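Local coordinates for protein beta-agarase AgaA (Microbulbifer thermotolerans, PDB 3WZ1) that cleaves the beta-1,4-galactosidic linkages of agarose in endo fashion through its family GH16 catalytic domain, giving neoagarotetraose as the main product, at residues P57-V69 with S78-I92. Sequence-based numbering, arbitrary orientation.
Sequences PGLTEWHPHYSYV and SGRKPGTNQVYLGSI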
loop_
_atom_site.group_PDB
_atom_site.type_symbol
_atom_site.label_atom_id
_atom_site.label_comp_id
_atom_site.label_asym_id
_atom_site.label_seq_id
_atom_site.Cartn_x
_atom_site.Cartn_y
_atom_site.Cartn_z
ATOM N N PRO A 57 -13.853 3.091 -2.138
ATOM C CA PRO A 57 -14.174 3.216 -3.543
ATOM C C PRO A 57 -14.989 2.052 -4.048
ATOM O O PRO A 57 -15.177 1.058 -3.365
ATOM C CB PRO A 57 -12.797 3.220 -4.192
ATOM C CG PRO A 57 -11.998 2.321 -3.338
ATOM C CD PRO A 57 -12.462 2.642 -1.943
ATOM N N GLY A 58 -15.477 2.168 -5.270
ATOM C CA GLY A 58 -16.098 1.038 -5.936
ATOM C C GLY A 58 -17.210 0.434 -5.105
ATOM O O GLY A 58 -18.075 1.152 -4.565
ATOM N N LEU A 59 -17.175 -0.887 -4.981
ATOM C CA LEU A 59 -18.122 -1.655 -4.157
ATOM C C LEU A 59 -17.547 -1.938 -2.754
ATOM O O LEU A 59 -18.099 -2.717 -1.994
ATOM C CB LEU A 59 -18.508 -2.951 -4.868
ATOM C CG LEU A 59 -19.084 -2.766 -6.274
ATOM C CD1 LEU A 59 -19.311 -4.104 -6.940
ATOM C CD2 LEU A 59 -20.360 -1.931 -6.231
ATOM N N THR A 60 -16.464 -1.256 -2.394
ATOM C CA THR A 60 -15.819 -1.429 -1.097
ATOM C C THR A 60 -16.676 -0.873 0.047
ATOM O O THR A 60 -17.239 0.216 -0.068
ATOM C CB THR A 60 -14.506 -0.627 -1.022
ATOM O OG1 THR A 60 -13.671 -0.991 -2.131
ATOM C CG2 THR A 60 -13.761 -0.805 0.307
ATOM N N GLU A 61 -16.706 -1.615 1.141
ATOM C CA GLU A 61 -17.064 -1.049 2.408
ATOM C C GLU A 61 -16.070 -1.509 3.462
ATOM O O GLU A 61 -16.099 -2.655 3.895
ATOM C CB GLU A 61 -18.499 -1.407 2.790
ATOM C CG GLU A 61 -18.996 -0.547 3.912
ATOM C CD GLU A 61 -20.409 -0.891 4.368
ATOM O OE1 GLU A 61 -21.324 -1.010 3.532
ATOM O OE2 GLU A 61 -20.575 -1.003 5.589
ATOM N N TRP A 62 -15.134 -0.639 3.839
ATOM C CA TRP A 62 -14.136 -1.038 4.837
ATOM C C TRP A 62 -14.809 -1.361 6.156
ATOM O O TRP A 62 -15.775 -0.713 6.545
ATOM C CB TRP A 62 -13.053 0.021 5.023
ATOM C CG TRP A 62 -12.192 0.203 3.797
ATOM C CD1 TRP A 62 -11.534 -0.789 3.091
ATOM C CD2 TRP A 62 -11.845 1.438 3.157
ATOM N NE1 TRP A 62 -10.827 -0.238 2.047
ATOM C CE2 TRP A 62 -11.008 1.124 2.058
ATOM C CE3 TRP A 62 -12.147 2.781 3.411
ATOM C CZ2 TRP A 62 -10.487 2.107 1.213
ATOM C CZ3 TRP A 62 -11.622 3.751 2.567
ATOM C CH2 TRP A 62 -10.804 3.409 1.479
ATOM N N HIS A 63 -14.330 -2.415 6.800
ATOM C CA HIS A 63 -15.002 -3.006 7.954
ATOM C C HIS A 63 -13.947 -3.432 8.975
ATOM O O HIS A 63 -12.983 -4.129 8.631
ATOM C CB HIS A 63 -15.810 -4.187 7.449
ATOM C CG HIS A 63 -16.740 -4.808 8.455
ATOM N ND1 HIS A 63 -16.340 -5.230 9.702
ATOM C CD2 HIS A 63 -18.039 -5.165 8.342
ATOM C CE1 HIS A 63 -17.364 -5.788 10.329
ATOM N NE2 HIS A 63 -18.409 -5.765 9.527
ATOM N N PRO A 64 -14.097 -3.011 10.248
ATOM C CA PRO A 64 -13.034 -3.262 11.218
ATOM C C PRO A 64 -12.754 -4.757 11.456
ATOM O O PRO A 64 -11.639 -5.124 11.787
ATOM C CB PRO A 64 -13.509 -2.517 12.482
ATOM C CG PRO A 64 -14.971 -2.393 12.314
ATOM C CD PRO A 64 -15.213 -2.255 10.844
ATOM N N HIS A 65 -13.765 -5.604 11.313
ATOM C CA HIS A 65 -13.585 -7.034 11.611
ATOM C C HIS A 65 -12.960 -7.827 10.467
ATOM O O HIS A 65 -12.872 -9.039 10.546
ATOM C CB HIS A 65 -14.890 -7.671 12.049
ATOM C CG HIS A 65 -15.510 -6.984 13.222
ATOM N ND1 HIS A 65 -16.837 -7.132 13.566
ATOM C CD2 HIS A 65 -14.981 -6.124 14.119
ATOM C CE1 HIS A 65 -17.099 -6.386 14.623
ATOM N NE2 HIS A 65 -15.992 -5.758 14.979
ATOM N N TYR A 66 -12.553 -7.113 9.420
ATOM C CA TYR A 66 -11.862 -7.701 8.254
ATOM C C TYR A 66 -10.366 -7.381 8.261
ATOM O O TYR A 66 -9.675 -7.621 7.268
ATOM C CB TYR A 66 -12.588 -7.310 6.945
ATOM C CG TYR A 66 -13.919 -7.995 6.853
ATOM C CD1 TYR A 66 -14.972 -7.615 7.693
ATOM C CD2 TYR A 66 -14.123 -9.082 6.012
ATOM C CE1 TYR A 66 -16.189 -8.270 7.648
ATOM C CE2 TYR A 66 -15.339 -9.751 5.977
ATOM C CZ TYR A 66 -16.372 -9.323 6.803
ATOM O OH TYR A 66 -17.586 -10.008 6.768
ATOM N N SER A 67 -9.872 -6.877 9.383
ATOM C CA SER A 67 -8.434 -6.851 9.686
ATOM C C SER A 67 -8.177 -7.532 11.019
ATOM O O SER A 67 -9.002 -7.469 11.927
ATOM C CB SER A 67 -7.927 -5.401 9.718
ATOM O OG SER A 67 -8.614 -4.621 10.679
ATOM N N TYR A 68 -7.034 -8.201 11.135
ATOM C CA TYR A 68 -6.616 -8.808 12.394
ATOM C C TYR A 68 -5.123 -9.098 12.305
ATOM O O TYR A 68 -4.548 -9.102 11.213
ATOM C CB TYR A 68 -7.410 -10.097 12.722
ATOM C CG TYR A 68 -7.298 -11.205 11.722
ATOM C CD1 TYR A 68 -8.141 -11.263 10.610
ATOM C CD2 TYR A 68 -6.348 -12.192 11.873
ATOM C CE1 TYR A 68 -8.042 -12.297 9.683
ATOM C CE2 TYR A 68 -6.253 -13.229 10.956
ATOM C CZ TYR A 68 -7.093 -13.269 9.869
ATOM O OH TYR A 68 -6.973 -14.298 8.947
ATOM N N VAL A 69 -4.518 -9.317 13.456
ATOM C CA VAL A 69 -3.099 -9.642 13.534
ATOM C C VAL A 69 -2.979 -10.990 14.233
ATOM O O VAL A 69 -3.469 -11.169 15.356
ATOM C CB VAL A 69 -2.275 -8.554 14.257
ATOM C CG1 VAL A 69 -0.791 -8.885 14.166
ATOM C CG2 VAL A 69 -2.530 -7.184 13.645
ATOM N N SER A 78 -11.581 -10.270 3.245
ATOM C CA SER A 78 -12.661 -9.827 2.383
ATOM C C SER A 78 -13.857 -10.749 2.570
ATOM O O SER A 78 -13.717 -11.927 2.937
ATOM C CB SER A 78 -12.226 -9.811 0.921
ATOM O OG SER A 78 -11.805 -11.088 0.475
ATOM N N GLY A 79 -15.037 -10.209 2.307
ATOM C CA GLY A 79 -16.263 -11.006 2.324
ATOM C C GLY A 79 -17.392 -10.264 1.672
ATOM O O GLY A 79 -17.335 -9.046 1.522
ATOM N N ARG A 80 -18.417 -11.000 1.262
ATOM C CA ARG A 80 -19.607 -10.383 0.695
ATOM C C ARG A 80 -20.403 -9.722 1.813
ATOM O O ARG A 80 -20.603 -10.328 2.885
ATOM C CB ARG A 80 -20.478 -11.425 0.007
ATOM C CG ARG A 80 -21.791 -10.868 -0.549
ATOM C CD ARG A 80 -21.578 -9.881 -1.673
ATOM N NE ARG A 80 -21.034 -10.539 -2.850
ATOM C CZ ARG A 80 -20.201 -9.992 -3.726
ATOM N NH1 ARG A 80 -19.779 -8.726 -3.606
ATOM N NH2 ARG A 80 -19.777 -10.724 -4.756
ATOM N N LYS A 81 -20.853 -8.493 1.569
ATOM C CA LYS A 81 -21.806 -7.854 2.476
ATOM C C LYS A 81 -23.166 -8.484 2.181
ATOM O O LYS A 81 -23.660 -8.352 1.051
ATOM C CB LYS A 81 -21.813 -6.340 2.265
ATOM C CG LYS A 81 -22.924 -5.635 3.027
ATOM C CD LYS A 81 -22.844 -4.132 2.895
ATOM C CE LYS A 81 -23.906 -3.435 3.748
ATOM N NZ LYS A 81 -23.899 -1.982 3.427
ATOM N N PRO A 82 -23.736 -9.215 3.157
ATOM C CA PRO A 82 -24.931 -10.004 2.848
ATOM C C PRO A 82 -26.088 -9.202 2.256
ATOM O O PRO A 82 -26.406 -8.111 2.710
ATOM C CB PRO A 82 -25.311 -10.617 4.199
ATOM C CG PRO A 82 -24.034 -10.707 4.945
ATOM C CD PRO A 82 -23.244 -9.501 4.521
ATOM N N GLY A 83 -26.670 -9.758 1.201
ATOM C CA GLY A 83 -27.822 -9.170 0.531
ATOM C C GLY A 83 -27.524 -7.977 -0.352
ATOM O O GLY A 83 -28.438 -7.253 -0.746
ATOM N N THR A 84 -26.246 -7.737 -0.645
ATOM C CA THR A 84 -25.846 -6.599 -1.464
ATOM C C THR A 84 -24.788 -7.064 -2.469
ATOM O O THR A 84 -24.391 -8.231 -2.470
ATOM C CB THR A 84 -25.207 -5.469 -0.613
ATOM O OG1 THR A 84 -23.871 -5.860 -0.230
ATOM C CG2 THR A 84 -25.996 -5.197 0.629
ATOM N N ASN A 85 -24.333 -6.141 -3.302
ATOM C CA ASN A 85 -23.205 -6.383 -4.200
ATOM C C ASN A 85 -21.903 -5.823 -3.627
ATOM O O ASN A 85 -20.877 -5.803 -4.317
ATOM C CB ASN A 85 -23.463 -5.800 -5.602
ATOM C CG ASN A 85 -23.564 -4.279 -5.618
ATOM O OD1 ASN A 85 -23.625 -3.631 -4.573
ATOM N ND2 ASN A 85 -23.602 -3.700 -6.825
ATOM N N GLN A 86 -21.941 -5.359 -2.386
ATOM C CA GLN A 86 -20.777 -4.716 -1.769
ATOM C C GLN A 86 -19.821 -5.764 -1.198
ATOM O O GLN A 86 -20.202 -6.913 -0.971
ATOM C CB GLN A 86 -21.196 -3.739 -0.654
ATOM C CG GLN A 86 -22.174 -2.655 -1.100
ATOM C CD GLN A 86 -21.515 -1.544 -1.891
ATOM O OE1 GLN A 86 -21.598 -1.504 -3.120
ATOM N NE2 GLN A 86 -20.847 -0.639 -1.191
ATOM N N VAL A 87 -18.587 -5.333 -0.966
ATOM C CA VAL A 87 -17.506 -6.179 -0.473
ATOM C C VAL A 87 -16.946 -5.556 0.793
ATOM O O VAL A 87 -16.412 -4.452 0.776
ATOM C CB VAL A 87 -16.382 -6.286 -1.523
ATOM C CG1 VAL A 87 -15.333 -7.272 -1.062
ATOM C CG2 VAL A 87 -16.937 -6.647 -2.907
ATOM N N TYR A 88 -17.097 -6.264 1.904
ATOM C CA TYR A 88 -16.434 -5.888 3.128
ATOM C C TYR A 88 -14.946 -6.186 3.010
ATOM O O TYR A 88 -14.569 -7.287 2.613
ATOM C CB TYR A 88 -17.013 -6.651 4.326
ATOM C CG TYR A 88 -18.373 -6.211 4.836
ATOM C CD1 TYR A 88 -18.736 -4.874 4.875
ATOM C CD2 TYR A 88 -19.241 -7.153 5.372
ATOM C CE1 TYR A 88 -19.970 -4.482 5.394
ATOM C CE2 TYR A 88 -20.469 -6.777 5.895
ATOM C CZ TYR A 88 -20.810 -5.436 5.898
ATOM O OH TYR A 88 -22.025 -5.032 6.439
ATOM N N LEU A 89 -14.126 -5.190 3.326
ATOM C CA LEU A 89 -12.662 -5.292 3.199
ATOM C C LEU A 89 -11.937 -4.722 4.404
ATOM O O LEU A 89 -12.362 -3.713 4.991
ATOM C CB LEU A 89 -12.170 -4.557 1.936
ATOM C CG LEU A 89 -12.707 -5.074 0.609
ATOM C CD1 LEU A 89 -12.264 -4.186 -0.539
ATOM C CD2 LEU A 89 -12.236 -6.501 0.380
ATOM N N GLY A 90 -10.806 -5.329 4.755
ATOM C CA GLY A 90 -9.977 -4.799 5.818
ATOM C C GLY A 90 -9.265 -3.517 5.436
ATOM O O GLY A 90 -8.961 -3.270 4.251
ATOM N N SER A 91 -8.967 -2.720 6.455
ATOM C CA SER A 91 -8.171 -1.516 6.292
ATOM C C SER A 91 -7.676 -1.069 7.635
ATOM O O SER A 91 -8.450 -1.056 8.590
ATOM C CB SER A 91 -8.991 -0.386 5.671
ATOM O OG SER A 91 -8.208 0.792 5.548
ATOM N N ILE A 92 -6.401 -0.700 7.719
ATOM C CA ILE A 92 -5.858 -0.026 8.895
ATOM C C ILE A 92 -5.051 1.181 8.425
ATOM O O ILE A 92 -4.531 1.210 7.287
ATOM C CB ILE A 92 -5.024 -0.981 9.810
ATOM C CG1 ILE A 92 -3.603 -1.221 9.252
ATOM C CG2 ILE A 92 -5.769 -2.286 10.075
ATOM C CD1 ILE A 92 -2.726 -1.958 10.242
HETATM O O HOH W 1 -10.368 -3.283 8.991
#
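Strand 60-62 runs parallel to strand 87-89, and four backbone hydrogen bonds alternate along the pair. V87 N donates to L59 O and E61 N to V87 O, both at 2.9 Å; H63 N reaches L89 O, whereas the bond from L89 N to E61 O is longer, at 3.3 Å. E61 O and L89 O also receive CA-H...O contacts, from Y88 and W62. On the face bearing E61 and Y88, K81 NZ meets the syn lone pair of E61 OE1 in a 2.8 Å salt bridge; E61 CG lies anti to the backbone N (chi1 -165°) and the K81 chain is extended, bringing NZ to OE1. H63 lays its CD2 edge against one face of the Y88 ring in an edge-to-face pair (planes at 72°), while K81 CB lies over the opposite face. H63 ND1 accepts H65 N almost in the imidazole plane, which helps to set the ring's rotation, with Y66 CE1 over one face, and Y88 CB sits over the Y66 ring, 3.7 Å from its centroid. Strand 60-62 lies at one end of the GH16 beta-jelly roll and pairs in parallel with strand 87-94, whereas the other strand pairings here are antiparallel. The face carrying T60, W62 and L89 turns inward: S91 CB packs over the W62 indole, T60 CG2 meets the opposite face near its rim, and NE1 is satisfied by M238 O. That indole lies about 10 Å from the side chains of E129 and E134, the predicted nucleophile and proton donor. Beyond H63 N the ladder ends as residues 63-66 turn, and a water joins the segments, donating to H63 O (2.8 Å), accepting from S91 N (3.0 Å) and hydrogen-bonding with S67 OG; S91 OG bonds instead to G49 O.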